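Local coordinates for protein serpin (Taeniopygia guttata, PDB 5HGC) that binds cortisol in a pocket of its serpin fold and, like many members of the family, may inhibit serine proteases, at residues V40-S43 with T44-M48; I142-Y145 with I146-K149; F81-L84 with I85-N89. One frame throughout, in Å; residues are numbered along the deposited sequence.

The three contacts are turns of three helices in the serpin fold. Interactions 1 and 3 touch where helices 39-52 and 74-89 pack together: Ala47 CB lies 3.5 Å from Phe81 CD2, and Thr44 CG2 lies 3.6 Å from Ile85 CD1. Val40 CG2 to Leu84 CD2, at 3.7 Å, continues this seam. Interaction 2 stands apart on helix 135-149, its centre about 20 Å from that of interaction 1 and about 22 Å from that of interaction 3. The side chains of Val40 and Leu84 are about 11 and 10 Å from the bound cortisol, and that of His82 is about 8 Å from the diaminoglucose; no residue of the three contacts lines either ligand pocket.

Interaction 1: residues V40-S43 with T44-M48; sequences VSIS and TAFAM. Unlike the reference sequence in segment 44-48: Thr44 (reference Ala).
In Thr44 the first torsion, chi1 -60°, places OG1 beside its own backbone N and turns it back along the helix to the carbonyl of Val40, while CG2 is sent to the other side, anti to that N. The hydroxyl donates to Val40 O at 2.6 Å, and Thr44 N gives the regular helical bond to the same oxygen at 2.9 Å. The two donors reach Val40 O from opposite faces of its carbonyl plane, each tilted well out of it, so one acceptor is gripped twice by a single residue. Thr44 is buried, and this bond gives its hydroxyl a partner inside the helix itself, which helps to hold the side chain's rotation. Val40 lies alongside, pointing the same way, with CG2 4.0 Å from Thr44 OG1. Residue 44 is alanine in the reference sequence.

Two residues on, on another side of the helix, Phe46 N bonds to Ile42 O at 3.1 Å and almost straight (174°). The same oxygen sits at the edge of the Phe46 ring, in its plane, 3.8 Å from CD1. Ile42 CG2 approaches that ring carbon loosely, at 4.3 Å. Ala45 and Ala47 bond back to Ser41 and Ser43 in the same helical pattern.

The turn is enclosed by its surroundings. Ile42 and Ser43 rest on helix 12-29, Met48 and Ala47 on helix 113-123, and Thr44 on helix 74-89, while Ser41 OG makes a weak hydrogen bond to Ser171 of strand 167-176.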
loop_
_atom_site.group_PDB
_atom_site.type_symbol
_atom_site.label_atom_id
_atom_site.label_comp_id
_atom_site.label_asym_id
_atom_site.label_seq_id
_atom_site.Cartn_x
_atom_site.Cartn_y
_atom_site.Cartn_z
ATOM N N VAL A 40 -1.103 -3.285 2.808
ATOM C CA VAL A 40 -0.708 -4.621 3.158
ATOM C C VAL A 40 0.674 -4.628 3.797
ATOM O O VAL A 40 0.879 -5.370 4.756
ATOM C CB VAL A 40 -0.778 -5.595 1.970
ATOM C CG1 VAL A 40 0.189 -5.213 0.798
ATOM C CG2 VAL A 40 -0.706 -7.031 2.495
ATOM N N SER A 41 1.573 -3.783 3.284
ATOM C CA SER A 41 2.890 -3.614 3.797
ATOM C C SER A 41 2.874 -3.033 5.227
ATOM O O SER A 41 3.570 -3.560 6.097
ATOM C CB SER A 41 3.701 -2.770 2.831
ATOM O OG SER A 41 4.800 -2.194 3.509
ATOM N N ILE A 42 2.045 -2.016 5.501
ATOM C CA ILE A 42 1.953 -1.481 6.866
ATOM C C ILE A 42 1.388 -2.544 7.757
ATOM O O ILE A 42 1.947 -2.825 8.813
ATOM C CB ILE A 42 1.162 -0.168 6.989
ATOM C CG1 ILE A 42 1.902 0.911 6.200
ATOM C CG2 ILE A 42 0.918 0.220 8.456
ATOM C CD1 ILE A 42 1.034 2.134 5.960
ATOM N N SER A 43 0.313 -3.179 7.326
ATOM C CA SER A 43 -0.326 -4.127 8.223
ATOM C C SER A 43 0.668 -5.199 8.581
ATOM O O SER A 43 0.716 -5.625 9.717
ATOM C CB SER A 43 -1.520 -4.799 7.591
ATOM O OG SER A 43 -2.599 -3.943 7.623
ATOM N N THR A 44 1.445 -5.629 7.597
ATOM C CA THR A 44 2.371 -6.727 7.769
ATOM C C THR A 44 3.531 -6.327 8.701
ATOM O O THR A 44 3.861 -7.131 9.556
ATOM C CB THR A 44 2.853 -7.207 6.402
ATOM O OG1 THR A 44 1.717 -7.638 5.644
ATOM C CG2 THR A 44 3.773 -8.342 6.530
ATOM N N ALA A 45 4.092 -5.103 8.568
ATOM C CA ALA A 45 5.218 -4.657 9.391
ATOM C C ALA A 45 4.781 -4.661 10.860
ATOM O O ALA A 45 5.494 -5.215 11.707
ATOM C CB ALA A 45 5.721 -3.289 8.980
ATOM N N PHE A 46 3.574 -4.153 11.148
ATOM C CA PHE A 46 3.058 -4.127 12.522
ATOM C C PHE A 46 2.659 -5.430 13.143
ATOM O O PHE A 46 2.871 -5.615 14.341
ATOM C CB PHE A 46 1.991 -3.044 12.715
ATOM C CG PHE A 46 2.610 -1.728 12.996
ATOM C CD1 PHE A 46 3.070 -0.936 11.954
ATOM C CD2 PHE A 46 2.884 -1.363 14.298
ATOM C CE1 PHE A 46 3.774 0.231 12.230
ATOM C CE2 PHE A 46 3.570 -0.194 14.590
ATOM C CZ PHE A 46 4.014 0.611 13.558
ATOM N N ALA A 47 2.122 -6.345 12.346
ATOM C CA ALA A 47 1.748 -7.648 12.862
ATOM C C ALA A 47 3.034 -8.331 13.297
ATOM O O ALA A 47 3.101 -8.947 14.353
ATOM C CB ALA A 47 1.051 -8.464 11.793
ATOM N N MET A 48 4.078 -8.151 12.496
ATOM C CA MET A 48 5.384 -8.648 12.820
ATOM C C MET A 48 5.907 -8.116 14.174
ATOM O O MET A 48 6.391 -8.919 14.982
ATOM C CB MET A 48 6.289 -8.324 11.668
ATOM C CG MET A 48 7.644 -8.949 11.734
ATOM S SD MET A 48 8.760 -7.590 11.477
ATOM C CE MET A 48 8.947 -7.085 13.177
#

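Interaction 2: residues I142-Y145 with I146-K149; sequences INDY and IERK
Tyr145, Ile146 and Lys149 lie on the sheet-facing side of the last turns of helix 135-149, which corresponds to helix F of serpins. The Tyr145 ring and the isoleucine chain meet at a slant, with Ile146 CD1 3.6 Å from Tyr145 CD2. This meeting depends on the tyrosine having CG anti to the backbone N (chi1 166°) and on the isoleucine folding its terminal methyl at chi2 -66°. Lys149 runs beside the ring in the same direction, its CG 4.0 Å from Tyr145 CZ. The phenol itself is hydrogen-bonded to Glu126 OE1, and Lys149 NZ makes a long, weak ion pair with OE2 of that glutamate. Regular backbone bonds continue the helix, among them Lys149 N to Tyr145 O at 2.9 Å. On another side of the helix, Asp144 OD1 comes within 4.3 Å of Glu147 OE1; if both are ionised, the two carboxylates would repel weakly and tend to raise each other's pKa, an effect that the weak ion pair between Lys140 and Asp144 OD2 may offset. Ile142, Tyr145 and Ile146 pack on Leu168 and Phe172 of strand 167-176, as is typical of helix F lying across the face of serpin sheet A.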
loop_
_atom_site.group_PDB
_atom_site.type_symbol
_atom_site.label_atom_id
_atom_site.label_comp_id
_atom_site.label_asym_id
_atom_site.label_seq_id
_atom_site.Cartn_x
_atom_site.Cartn_y
_atom_site.Cartn_z
ATOM N N ILE A 142 21.737 2.581 5.767
ATOM C CA ILE A 142 20.326 2.266 5.645
ATOM C C ILE A 142 19.806 2.534 4.224
ATOM O O ILE A 142 19.104 1.681 3.654
ATOM C CB ILE A 142 19.467 2.976 6.705
ATOM C CG1 ILE A 142 19.836 2.461 8.094
ATOM C CG2 ILE A 142 17.987 2.701 6.454
ATOM C CD1 ILE A 142 19.239 3.273 9.203
ATOM N N ASN A 143 20.150 3.695 3.663
ATOM C CA ASN A 143 19.674 4.075 2.335
ATOM C C ASN A 143 20.280 3.245 1.220
ATOM O O ASN A 143 19.609 2.948 0.212
ATOM C CB ASN A 143 19.890 5.557 2.093
ATOM C CG ASN A 143 19.052 6.421 3.021
ATOM O OD1 ASN A 143 17.906 6.056 3.390
ATOM N ND2 ASN A 143 19.615 7.563 3.433
ATOM N N ASP A 144 21.525 2.827 1.427
ATOM C CA ASP A 144 22.167 1.891 0.532
ATOM C C ASP A 144 21.481 0.538 0.576
ATOM O O ASP A 144 21.403 -0.169 -0.453
ATOM C CB ASP A 144 23.636 1.727 0.888
ATOM C CG ASP A 144 24.473 2.955 0.507
ATOM O OD1 ASP A 144 23.965 3.843 -0.237
ATOM O OD2 ASP A 144 25.636 3.027 0.964
ATOM N N TYR A 145 20.983 0.192 1.768
ATOM C CA TYR A 145 20.313 -1.062 1.969
ATOM C C TYR A 145 19.000 -1.087 1.183
ATOM O O TYR A 145 18.741 -2.060 0.412
ATOM C CB TYR A 145 20.101 -1.317 3.442
ATOM C CG TYR A 145 19.131 -2.415 3.678
ATOM C CD1 TYR A 145 19.493 -3.771 3.466
ATOM C CD2 TYR A 145 17.791 -2.114 4.096
ATOM C CE1 TYR A 145 18.564 -4.779 3.679
ATOM C CE2 TYR A 145 16.859 -3.119 4.285
ATOM C CZ TYR A 145 17.269 -4.437 4.090
ATOM O OH TYR A 145 16.375 -5.397 4.344
ATOM N N ILE A 146 18.207 -0.017 1.347
ATOM C CA ILE A 146 16.924 0.136 0.622
ATOM C C ILE A 146 17.172 0.175 -0.862
ATOM O O ILE A 146 16.453 -0.478 -1.615
ATOM C CB ILE A 146 16.105 1.370 1.036
ATOM C CG1 ILE A 146 16.066 1.507 2.579
ATOM C CG2 ILE A 146 14.689 1.324 0.446
ATOM C CD1 ILE A 146 15.325 0.426 3.356
ATOM N N GLU A 147 18.204 0.894 -1.279
ATOM C CA GLU A 147 18.516 0.975 -2.679
ATOM C C GLU A 147 18.892 -0.374 -3.288
ATOM O O GLU A 147 18.438 -0.717 -4.388
ATOM C CB GLU A 147 19.608 1.999 -2.919
ATOM C CG GLU A 147 20.038 2.096 -4.377
ATOM C CD GLU A 147 21.036 3.208 -4.568
ATOM O OE1 GLU A 147 21.239 3.985 -3.596
ATOM O OE2 GLU A 147 21.604 3.306 -5.682
ATOM N N ARG A 148 19.698 -1.136 -2.571
ATOM C CA ARG A 148 20.215 -2.362 -3.121
ATOM C C ARG A 148 19.089 -3.396 -3.179
ATOM O O ARG A 148 18.967 -4.162 -4.144
ATOM C CB ARG A 148 21.410 -2.853 -2.296
ATOM C CG ARG A 148 22.133 -3.983 -2.967
ATOM C CD ARG A 148 23.583 -4.097 -2.560
ATOM N NE ARG A 148 24.191 -5.163 -3.365
ATOM C CZ ARG A 148 25.455 -5.595 -3.296
ATOM N NH1 ARG A 148 26.365 -5.078 -2.447
ATOM N NH2 ARG A 148 25.812 -6.581 -4.109
ATOM N N LYS A 149 18.260 -3.368 -2.141
ATOM C CA LYS A 149 17.161 -4.301 -1.921
ATOM C C LYS A 149 16.105 -4.086 -3.036
ATOM O O LYS A 149 15.450 -5.029 -3.455
ATOM C CB LYS A 149 16.613 -4.045 -0.494
ATOM C CG LYS A 149 16.115 -5.209 0.356
ATOM C CD LYS A 149 16.797 -6.546 0.128
ATOM C CE LYS A 149 16.358 -7.585 1.154
ATOM N NZ LYS A 149 15.008 -8.245 1.121
#

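Interaction 3: residues F81-L84 with I85-N89; sequences FHNL and IHMLN
Apolar contact is led by Leu84 and Leu88, one turn apart on helix 74-89, whose branches meet at an angle with CD1 of Leu84 3.7 Å from CD1 of Leu88. Leu84 puts CG anti to its backbone N (chi1 -176°), whereas Leu88 holds CG beside its own N (chi1 -60°) and thereby leans back over the preceding turn. Ile85 also turns back, its CG1 lying 3.2 Å from Phe81 O.

A mixed contact joins Asn83 to Met87, which run side by side and point the same way. Asn83 ND2 comes 3.7 Å from Met87 SD, but the amide is engaged at both ends by the N-terminal region: OD1 accepts from Ala8 N and ND2 bonds to Glu4 O.

Two histidines form the polar group. His82 is tied through ND1 to Leu122 O, and its NE2 stands 5.7 Å from His86 NE2. The methylene of His86 lies closer, with CB 3.1 Å from His82 O.

Backbone hydrogen bonds complete the turns. Ile85 N to Phe81 O, at 2.9 Å, is nearly straight, as is Leu88 N to Leu84 O.

The chemistry thus divides the helix by side. Leucine, isoleucine and phenylalanine bury apolar surface against neighbouring helices, a contact with little directional demand, while the amide and the imidazole of Asn83 and His82 tether it through directional bonds to backbone groups of the N-terminal segment and helix 113-123.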
loop_
_atom_site.group_PDB
_atom_site.type_symbol
_atom_site.label_atom_id
_atom_site.label_comp_id
_atom_site.label_asym_id
_atom_site.label_seq_id
_atom_site.Cartn_x
_atom_site.Cartn_y
_atom_site.Cartn_z
ATOM N N PHE A 81 -0.821 -13.716 7.805
ATOM C CA PHE A 81 0.124 -12.812 7.198
ATOM C C PHE A 81 1.278 -13.587 6.598
ATOM O O PHE A 81 1.796 -13.179 5.571
ATOM C CB PHE A 81 0.652 -11.794 8.187
ATOM C CG PHE A 81 -0.278 -10.675 8.443
ATOM C CD1 PHE A 81 -0.548 -9.714 7.426
ATOM C CD2 PHE A 81 -0.901 -10.538 9.715
ATOM C CE1 PHE A 81 -1.455 -8.667 7.677
ATOM C CE2 PHE A 81 -1.791 -9.478 9.962
ATOM C CZ PHE A 81 -2.057 -8.540 8.949
ATOM N N HIS A 82 1.686 -14.707 7.203
ATOM C CA HIS A 82 2.718 -15.477 6.506
ATOM C C HIS A 82 2.215 -15.963 5.107
ATOM O O HIS A 82 2.935 -16.023 4.069
ATOM C CB HIS A 82 3.196 -16.674 7.331
ATOM C CG HIS A 82 4.085 -17.576 6.546
ATOM N ND1 HIS A 82 5.364 -17.208 6.175
ATOM C CD2 HIS A 82 3.850 -18.761 5.944
ATOM C CE1 HIS A 82 5.890 -18.144 5.404
ATOM N NE2 HIS A 82 5.002 -19.108 5.267
ATOM N N ASN A 83 0.962 -16.368 5.084
ATOM C CA ASN A 83 0.416 -16.906 3.854
ATOM C C ASN A 83 0.299 -15.771 2.834
ATOM O O ASN A 83 0.669 -15.936 1.659
ATOM C CB ASN A 83 -0.906 -17.601 4.160
ATOM C CG ASN A 83 -1.587 -18.206 2.941
ATOM O OD1 ASN A 83 -2.784 -18.241 2.948
ATOM N ND2 ASN A 83 -0.851 -18.696 1.927
ATOM N N LEU A 84 -0.149 -14.616 3.306
ATOM C CA LEU A 84 -0.218 -13.441 2.474
ATOM C C LEU A 84 1.131 -13.027 1.892
ATOM O O LEU A 84 1.230 -12.874 0.670
ATOM C CB LEU A 84 -0.866 -12.317 3.275
ATOM C CG LEU A 84 -1.161 -10.961 2.666
ATOM C CD1 LEU A 84 -2.012 -11.106 1.384
ATOM C CD2 LEU A 84 -1.908 -10.248 3.774
ATOM N N ILE A 85 2.183 -12.870 2.715
ATOM C CA ILE A 85 3.484 -12.437 2.173
ATOM C C ILE A 85 4.024 -13.478 1.222
ATOM O O ILE A 85 4.597 -13.148 0.176
ATOM C CB ILE A 85 4.583 -12.198 3.240
ATOM C CG1 ILE A 85 4.095 -11.316 4.337
ATOM C CG2 ILE A 85 5.840 -11.501 2.670
ATOM C CD1 ILE A 85 4.933 -11.558 5.571
ATOM N N HIS A 86 3.866 -14.736 1.595
ATOM C CA HIS A 86 4.348 -15.804 0.746
ATOM C C HIS A 86 3.715 -15.694 -0.662
ATOM O O HIS A 86 4.400 -15.767 -1.680
ATOM C CB HIS A 86 4.098 -17.170 1.417
ATOM C CG HIS A 86 4.576 -18.332 0.603
ATOM N ND1 HIS A 86 3.807 -18.919 -0.386
ATOM C CD2 HIS A 86 5.755 -18.996 0.608
ATOM C CE1 HIS A 86 4.489 -19.895 -0.953
ATOM N NE2 HIS A 86 5.673 -19.964 -0.365
ATOM N N MET A 87 2.411 -15.454 -0.712
ATOM C CA MET A 87 1.736 -15.353 -1.999
ATOM C C MET A 87 2.058 -14.141 -2.801
ATOM O O MET A 87 2.257 -14.277 -4.003
ATOM C CB MET A 87 0.255 -15.499 -1.832
ATOM C CG MET A 87 0.028 -16.950 -1.445
ATOM S SD MET A 87 -1.678 -17.416 -1.476
ATOM C CE MET A 87 -1.807 -17.511 -3.286
ATOM N N LEU A 88 2.155 -12.986 -2.126
ATOM C CA LEU A 88 2.527 -11.728 -2.751
ATOM C C LEU A 88 3.968 -11.677 -3.232
ATOM O O LEU A 88 4.266 -11.083 -4.292
ATOM C CB LEU A 88 2.246 -10.550 -1.811
ATOM C CG LEU A 88 0.784 -10.408 -1.411
ATOM C CD1 LEU A 88 0.688 -9.291 -0.383
ATOM C CD2 LEU A 88 -0.089 -10.187 -2.646
ATOM N N ASN A 89 4.863 -12.292 -2.458
ATOM C CA ASN A 89 6.275 -12.273 -2.811
ATOM C C ASN A 89 6.743 -13.383 -3.658
ATOM O O ASN A 89 7.750 -13.194 -4.289
ATOM C CB ASN A 89 7.173 -12.077 -1.597
ATOM C CG ASN A 89 7.118 -10.645 -1.102
ATOM O OD1 ASN A 89 6.453 -9.791 -1.715
ATOM N ND2 ASN A 89 7.756 -10.378 0.020
#